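Local coordinates for protein glutathione S-transferase (Lodderomyces elongisporus, PDB 4IVF) that binds two glutathione molecules per subunit and probably acts as a glutathione transferase, at residues T107-L111 / T175-A180; I121-A125 / Y143-T147. All coordinates share one frame; numbering follows the deposited sequence.

Contact 1: T107-L111 / T175-A180; sequences TLEYL and TVADFA
A177 turns its CB onto the backbone of the other helix, 3.6 Å from L111 N and 3.7 Å from T107 O. So small a residue allows helix segments 107-111 and 176-180 to run nearly parallel, at 15°, with their axes 8.5 Å apart. Y110 offers only its CB to A177 and turns its ring away. L111 holds CG anti to the backbone N (chi1 171°), and its two methyls diverge: CD1 reaches A180 CB at 3.6 Å, whereas CD2 meets CG2 of V176. That same V176 methyl also touches T107 CG2.

T107 and T175 approach tip to tip, with T107 OG1 3.6 Å from T175 CG2; the T107 hydroxyl is hydrogen-bonded to E103 O within its own helix. The other polar chemistry is local to the start of the second helix, a capping box. T175 N donates to D178 OD1 at 2.9 Å, almost straight at 172°, and T175 OG1 accepts a weak bond from A177 N. W204 and L169 hold D178 OD2.

Helix 78-89 packs on L111 and V176, and helix 16-27 touches V176 and A180, so the pair lies within the helical domain, with the thioredoxin-like domain packed against it through those two helices.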
ATOM      1  N   THR F 107      10.684  -2.350  -7.488  1.00 16.38           N
ATOM      2  CA  THR F 107      10.231  -3.335  -6.514  1.00 20.68           C
ATOM      3  C   THR F 107       9.211  -2.687  -5.594  1.00 23.31           C
ATOM      4  O   THR F 107       8.147  -3.249  -5.309  1.00 10.84           O
ATOM      5  CB  THR F 107      11.404  -3.874  -5.659  1.00 19.33           C
ATOM      6  OG1 THR F 107      12.247  -4.691  -6.476  1.00 25.31           O
ATOM      7  CG2 THR F 107      10.892  -4.717  -4.491  1.00 14.55           C
ATOM      8  N   LEU F 108       9.544  -1.479  -5.167  1.00 11.78           N
ATOM      9  CA  LEU F 108       8.690  -0.698  -4.291  1.00 20.80           C
ATOM     10  C   LEU F 108       7.372  -0.343  -4.992  1.00 20.00           C
ATOM     11  O   LEU F 108       6.293  -0.461  -4.406  1.00 16.22           O
ATOM     12  CB  LEU F 108       9.426   0.563  -3.833  1.00 12.40           C
ATOM     13  CG  LEU F 108       8.964   1.165  -2.510  1.00 27.16           C
ATOM     14  CD1 LEU F 108       9.176   0.161  -1.381  1.00 24.72           C
ATOM     15  CD2 LEU F 108       9.705   2.474  -2.229  1.00 23.27           C
ATOM     16  N   GLU F 109       7.458   0.082  -6.250  1.00 14.06           N
ATOM     17  CA  GLU F 109       6.250   0.386  -7.007  1.00 12.34           C
ATOM     18  C   GLU F 109       5.301  -0.816  -7.127  1.00 12.79           C
ATOM     19  O   GLU F 109       4.091  -0.670  -7.034  1.00 12.00           O
ATOM     20  CB  GLU F 109       6.601   0.917  -8.396  1.00 16.97           C
ATOM     21  CG  GLU F 109       5.409   0.980  -9.341  1.00 15.98           C
ATOM     22  CD  GLU F 109       5.788   1.485 -10.718  1.00 19.83           C
ATOM     23  OE1 GLU F 109       6.869   2.100 -10.843  1.00 16.09           O
ATOM     24  OE2 GLU F 109       5.003   1.275 -11.668  1.00 23.41           O
ATOM     25  N   TYR F 110       5.840  -2.007  -7.341  1.00 15.41           N
ATOM     26  CA  TYR F 110       4.975  -3.161  -7.544  1.00 12.89           C
ATOM     27  C   TYR F 110       4.487  -3.741  -6.205  1.00 12.98           C
ATOM     28  O   TYR F 110       3.357  -4.237  -6.100  1.00 11.23           O
ATOM     29  CB  TYR F 110       5.671  -4.206  -8.421  1.00 11.59           C
ATOM     30  CG  TYR F 110       5.986  -3.703  -9.818  1.00 14.89           C
ATOM     31  CD1 TYR F 110       5.190  -2.733 -10.431  1.00 14.66           C
ATOM     32  CD2 TYR F 110       7.077  -4.201 -10.530  1.00 11.12           C
ATOM     33  CE1 TYR F 110       5.487  -2.273 -11.720  1.00 17.80           C
ATOM     34  CE2 TYR F 110       7.380  -3.750 -11.806  1.00 11.70           C
ATOM     35  CZ  TYR F 110       6.586  -2.790 -12.394  1.00 20.40           C
ATOM     36  OH  TYR F 110       6.899  -2.346 -13.653  1.00 12.51           O
ATOM     37  N   LEU F 111       5.334  -3.665  -5.185  1.00  9.73           N
ATOM     38  CA  LEU F 111       4.901  -3.973  -3.829  1.00 10.09           C
ATOM     39  C   LEU F 111       3.717  -3.090  -3.428  1.00  9.40           C
ATOM     40  O   LEU F 111       2.697  -3.592  -2.968  1.00 14.17           O
ATOM     41  CB  LEU F 111       6.040  -3.801  -2.820  1.00 10.13           C
ATOM     42  CG  LEU F 111       5.583  -3.913  -1.347  1.00 10.23           C
ATOM     43  CD1 LEU F 111       5.067  -5.306  -1.019  1.00 10.03           C
ATOM     44  CD2 LEU F 111       6.700  -3.530  -0.380  1.00 10.93           C
ATOM     45  N   THR F 175      11.496 -10.713  -5.378  1.00 13.15           N
ATOM     46  CA  THR F 175      11.572  -9.660  -4.387  1.00 16.28           C
ATOM     47  C   THR F 175      10.318  -9.703  -3.509  1.00 19.30           C
ATOM     48  O   THR F 175       9.468 -10.591  -3.672  1.00 13.42           O
ATOM     49  CB  THR F 175      11.655  -8.283  -5.059  1.00 18.00           C
ATOM     50  OG1 THR F 175      10.523  -8.112  -5.928  1.00 13.93           O
ATOM     51  CG2 THR F 175      12.961  -8.153  -5.858  1.00 15.01           C
ATOM     52  N   VAL F 176      10.190  -8.735  -2.602  1.00 15.64           N
ATOM     53  CA  VAL F 176       9.021  -8.680  -1.729  1.00 13.49           C
ATOM     54  C   VAL F 176       7.757  -8.461  -2.563  1.00 16.15           C
ATOM     55  O   VAL F 176       6.663  -8.823  -2.149  1.00 13.67           O
ATOM     56  CB  VAL F 176       9.138  -7.570  -0.638  1.00 15.87           C
ATOM     57  CG1 VAL F 176      10.189  -7.931   0.406  1.00 12.78           C
ATOM     58  CG2 VAL F 176       9.456  -6.220  -1.262  1.00 17.85           C
ATOM     59  N   ALA F 177       7.909  -7.870  -3.743  1.00 14.73           N
ATOM     60  CA  ALA F 177       6.748  -7.635  -4.584  1.00 18.21           C
ATOM     61  C   ALA F 177       6.136  -8.966  -5.028  1.00 15.56           C
ATOM     62  O   ALA F 177       4.924  -9.140  -4.987  1.00 16.69           O
ATOM     63  CB  ALA F 177       7.106  -6.759  -5.779  1.00 13.80           C
ATOM     64  N   ASP F 178       6.976  -9.915  -5.423  1.00 15.93           N
ATOM     65  CA  ASP F 178       6.489 -11.246  -5.784  1.00 16.44           C
ATOM     66  C   ASP F 178       5.855 -11.948  -4.581  1.00 15.63           C
ATOM     67  O   ASP F 178       4.792 -12.555  -4.684  1.00 16.48           O
ATOM     68  CB  ASP F 178       7.626 -12.111  -6.335  1.00 16.62           C
ATOM     69  CG  ASP F 178       8.330 -11.472  -7.513  1.00 15.52           C
ATOM     70  OD1 ASP F 178       9.254 -10.662  -7.293  1.00 14.71           O
ATOM     71  OD2 ASP F 178       7.957 -11.775  -8.661  1.00 24.84           O
ATOM     72  N   PHE F 179       6.515 -11.881  -3.435  1.00 13.21           N
ATOM     73  CA  PHE F 179       5.998 -12.585  -2.275  1.00 13.22           C
ATOM     74  C   PHE F 179       4.688 -11.989  -1.788  1.00 10.88           C
ATOM     75  O   PHE F 179       3.806 -12.713  -1.353  1.00 14.32           O
ATOM     76  CB  PHE F 179       7.062 -12.692  -1.190  1.00 16.35           C
ATOM     77  CG  PHE F 179       8.234 -13.534  -1.605  1.00 17.85           C
ATOM     78  CD1 PHE F 179       8.068 -14.886  -1.859  1.00 13.53           C
ATOM     79  CD2 PHE F 179       9.488 -12.971  -1.782  1.00 17.52           C
ATOM     80  CE1 PHE F 179       9.132 -15.676  -2.260  1.00 16.58           C
ATOM     81  CE2 PHE F 179      10.555 -13.743  -2.185  1.00 17.05           C
ATOM     82  CZ  PHE F 179      10.379 -15.109  -2.429  1.00 16.47           C
ATOM     83  N   ALA F 180       4.549 -10.676  -1.916  1.00 16.41           N
ATOM     84  CA  ALA F 180       3.289  -9.992  -1.618  1.00 13.84           C
ATOM     85  C   ALA F 180       2.152 -10.487  -2.498  1.00 14.37           C
ATOM     86  O   ALA F 180       1.071 -10.817  -2.000  1.00 11.70           O
ATOM     87  CB  ALA F 180       3.448  -8.476  -1.767  1.00 12.90           C
TER

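Contact 2: I121-A125 / Y143-T147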
ATOM      1  N   ILE F 121      -8.761  -4.813  -3.407  1.00 12.03           N
ATOM      2  CA  ILE F 121      -9.811  -5.142  -4.368  1.00  8.25           C
ATOM      3  C   ILE F 121     -10.253  -6.617  -4.296  1.00  9.03           C
ATOM      4  O   ILE F 121     -11.445  -6.915  -4.304  1.00  8.52           O
ATOM      5  CB  ILE F 121      -9.402  -4.754  -5.811  1.00 14.87           C
ATOM      6  CG1 ILE F 121      -9.348  -3.228  -5.951  1.00 10.24           C
ATOM      7  CG2 ILE F 121     -10.344  -5.376  -6.846  1.00 12.37           C
ATOM      8  CD1 ILE F 121     -10.656  -2.520  -5.604  1.00 11.13           C
ATOM      9  N   GLN F 122      -9.291  -7.529  -4.221  1.00  8.20           N
ATOM     10  CA  GLN F 122      -9.612  -8.942  -4.141  1.00 14.38           C
ATOM     11  C   GLN F 122     -10.277  -9.255  -2.784  1.00 18.37           C
ATOM     12  O   GLN F 122     -11.063 -10.198  -2.657  1.00  8.96           O
ATOM     13  CB  GLN F 122      -8.358  -9.795  -4.340  1.00  8.43           C
ATOM     14  CG  GLN F 122      -8.651 -11.282  -4.447  1.00 12.43           C
ATOM     15  CD  GLN F 122      -7.429 -12.121  -4.801  1.00 15.82           C
ATOM     16  OE1 GLN F 122      -6.446 -11.620  -5.359  1.00 14.25           O
ATOM     17  NE2 GLN F 122      -7.487 -13.404  -4.479  1.00  9.52           N
ATOM     18  N   GLY F 123      -9.953  -8.450  -1.777  1.00 15.61           N
ATOM     19  CA  GLY F 123     -10.560  -8.594  -0.468  1.00 14.92           C
ATOM     20  C   GLY F 123     -12.013  -8.180  -0.497  1.00 12.11           C
ATOM     21  O   GLY F 123     -12.830  -8.764   0.203  1.00 12.18           O
ATOM     22  N   GLN F 124     -12.347  -7.188  -1.324  1.00 17.19           N
ATOM     23  CA  GLN F 124     -13.740  -6.755  -1.438  1.00 15.91           C
ATOM     24  C   GLN F 124     -14.559  -7.822  -2.129  1.00 13.52           C
ATOM     25  O   GLN F 124     -15.682  -8.118  -1.720  1.00 16.39           O
ATOM     26  CB  GLN F 124     -13.882  -5.441  -2.196  1.00  9.23           C
ATOM     27  CG  GLN F 124     -13.195  -4.270  -1.545  1.00 13.46           C
ATOM     28  CD  GLN F 124     -13.284  -4.316  -0.034  1.00 19.73           C
ATOM     29  OE1 GLN F 124     -14.373  -4.213   0.541  1.00 20.28           O
ATOM     30  NE2 GLN F 124     -12.131  -4.485   0.622  1.00 12.92           N
ATOM     31  N   ALA F 125     -13.983  -8.397  -3.177  1.00 10.56           N
ATOM     32  CA  ALA F 125     -14.623  -9.487  -3.893  1.00 10.61           C
ATOM     33  C   ALA F 125     -14.900 -10.648  -2.943  1.00  9.96           C
ATOM     34  O   ALA F 125     -15.980 -11.231  -2.954  1.00 10.46           O
ATOM     35  CB  ALA F 125     -13.752  -9.941  -5.074  1.00  9.48           C
ATOM     36  N   TYR F 143     -16.045  -6.182  -8.116  1.00 20.10           N
ATOM     37  CA  TYR F 143     -14.754  -6.589  -7.563  1.00 23.30           C
ATOM     38  C   TYR F 143     -14.115  -7.823  -8.208  1.00 17.36           C
ATOM     39  O   TYR F 143     -12.895  -7.921  -8.299  1.00 18.71           O
ATOM     40  CB  TYR F 143     -14.831  -6.670  -6.030  1.00  9.49           C
ATOM     41  CG  TYR F 143     -15.179  -5.311  -5.486  1.00  9.58           C
ATOM     42  CD1 TYR F 143     -14.287  -4.260  -5.614  1.00 12.99           C
ATOM     43  CD2 TYR F 143     -16.417  -5.054  -4.903  1.00  9.99           C
ATOM     44  CE1 TYR F 143     -14.592  -2.997  -5.158  1.00  9.65           C
ATOM     45  CE2 TYR F 143     -16.731  -3.785  -4.450  1.00 10.23           C
ATOM     46  CZ  TYR F 143     -15.808  -2.761  -4.584  1.00 10.08           C
ATOM     47  OH  TYR F 143     -16.086  -1.487  -4.150  1.00 14.17           O
ATOM     48  N   ILE F 144     -14.936  -8.758  -8.658  1.00 11.17           N
ATOM     49  CA  ILE F 144     -14.428  -9.843  -9.467  1.00 12.39           C
ATOM     50  C   ILE F 144     -13.781  -9.276 -10.755  1.00 14.33           C
ATOM     51  O   ILE F 144     -12.677  -9.673 -11.125  1.00 10.58           O
ATOM     52  CB  ILE F 144     -15.548 -10.821  -9.834  1.00 14.71           C
ATOM     53  CG1 ILE F 144     -15.993 -11.601  -8.599  1.00 19.76           C
ATOM     54  CG2 ILE F 144     -15.096 -11.764 -10.936  1.00 11.78           C
ATOM     55  CD1 ILE F 144     -14.931 -12.496  -8.024  1.00 26.25           C
ATOM     56  N   THR F 145     -14.476  -8.343 -11.406  1.00 13.27           N
ATOM     57  CA  THR F 145     -14.005  -7.732 -12.648  1.00 20.21           C
ATOM     58  C   THR F 145     -12.723  -6.926 -12.435  1.00 21.00           C
ATOM     59  O   THR F 145     -11.775  -7.018 -13.218  1.00 18.73           O
ATOM     60  CB  THR F 145     -15.071  -6.818 -13.278  1.00 16.98           C
ATOM     61  OG1 THR F 145     -16.177  -7.608 -13.721  1.00 24.91           O
ATOM     62  CG2 THR F 145     -14.500  -6.092 -14.470  1.00 18.97           C
ATOM     63  N   ASP F 146     -12.687  -6.144 -11.365  1.00 21.92           N
ATOM     64  CA  ASP F 146     -11.493  -5.361 -11.092  1.00 15.81           C
ATOM     65  C   ASP F 146     -10.341  -6.257 -10.622  1.00  9.47           C
ATOM     66  O   ASP F 146      -9.175  -5.973 -10.892  1.00 10.65           O
ATOM     67  CB  ASP F 146     -11.774  -4.227 -10.107  1.00 23.87           C
ATOM     68  CG  ASP F 146     -10.733  -3.119 -10.193  1.00 31.30           C
ATOM     69  OD1 ASP F 146     -10.401  -2.698 -11.322  1.00 31.62           O
ATOM     70  OD2 ASP F 146     -10.235  -2.681  -9.137  1.00 32.98           O
ATOM     71  N   THR F 147     -10.656  -7.349  -9.936  1.00 13.57           N
ATOM     72  CA  THR F 147      -9.613  -8.311  -9.581  1.00 14.38           C
ATOM     73  C   THR F 147      -8.917  -8.873 -10.822  1.00 14.11           C
ATOM     74  O   THR F 147      -7.684  -9.005 -10.855  1.00 15.51           O
ATOM     75  CB  THR F 147     -10.169  -9.469  -8.753  1.00 13.03           C
ATOM     76  OG1 THR F 147     -10.647  -8.966  -7.501  1.00 15.91           O
ATOM     77  CG2 THR F 147      -9.085 -10.494  -8.490  1.00  9.21           C
TER
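The helical C-terminal domain of the glutathione transferase fold begins with two long helices, 102-131 and 137-159, and I121-A125 meets Y143-T147 where they pack in roughly antiparallel fashion, at 148°. Q124 runs alongside Y143, pointing the same way, and lays its CB over a ring face, 3.6 Å from the centroid of the Y143 ring and 12° off its normal, a CH-pi contact. CD1 of I121 comes to the ring edge, 4.0 Å from Y143 CE1. At the base of the tyrosine side chain, A125 CB lies 3.6 Å from Y143 CB, and the small alanine lets the helices approach to 8.2 Å between axes.

I121 also crosses D146 at about a right angle, its CG1 lying 3.4 Å from D146 OD2; the other carboxylate oxygen, OD1, is paired with R149. T147 OG1 turns back to Y143 O at 2.6 Å. With OG1 anti to the carbonyl carbon (chi1 -64°), it reaches that oxygen from the opposite face to T147 N, so two donors grip one carbonyl, and T147 OG1 still packs against Q122 CA at 3.5 Å.

At the dimer interface, Y143 OH bonds to Q124 OE1 of the second subunit, and the reverse pair repeats it. G123 touches a bound glutathione, and Q122 ties helix 102-131 to Y151 of helix 137-159 and to W184 O of helix 176-185.

Helix 102-131 serves both contacts, and the pair shows how one long helix can suit its chemistry to its surroundings. Contact 1 lies deeper: their centres are about 9 Å and about 16 Å from the centre of the chain. It joins helix 176-185 in a nearly parallel arrangement of methyls and small residues. Contact 2 joins helix 137-159 in a roughly antiparallel one, buries more surface, and adds an aromatic face and a carboxylate. Both are largely buried. In contact 2, Q124 and Y143 meet across the helices and also hydrogen-bond to the second subunit, whereas in contact 1 the bond to it comes from E109, which faces away from helix 176-185. Both segments of contact 2 fall between those of contact 1 in sequence.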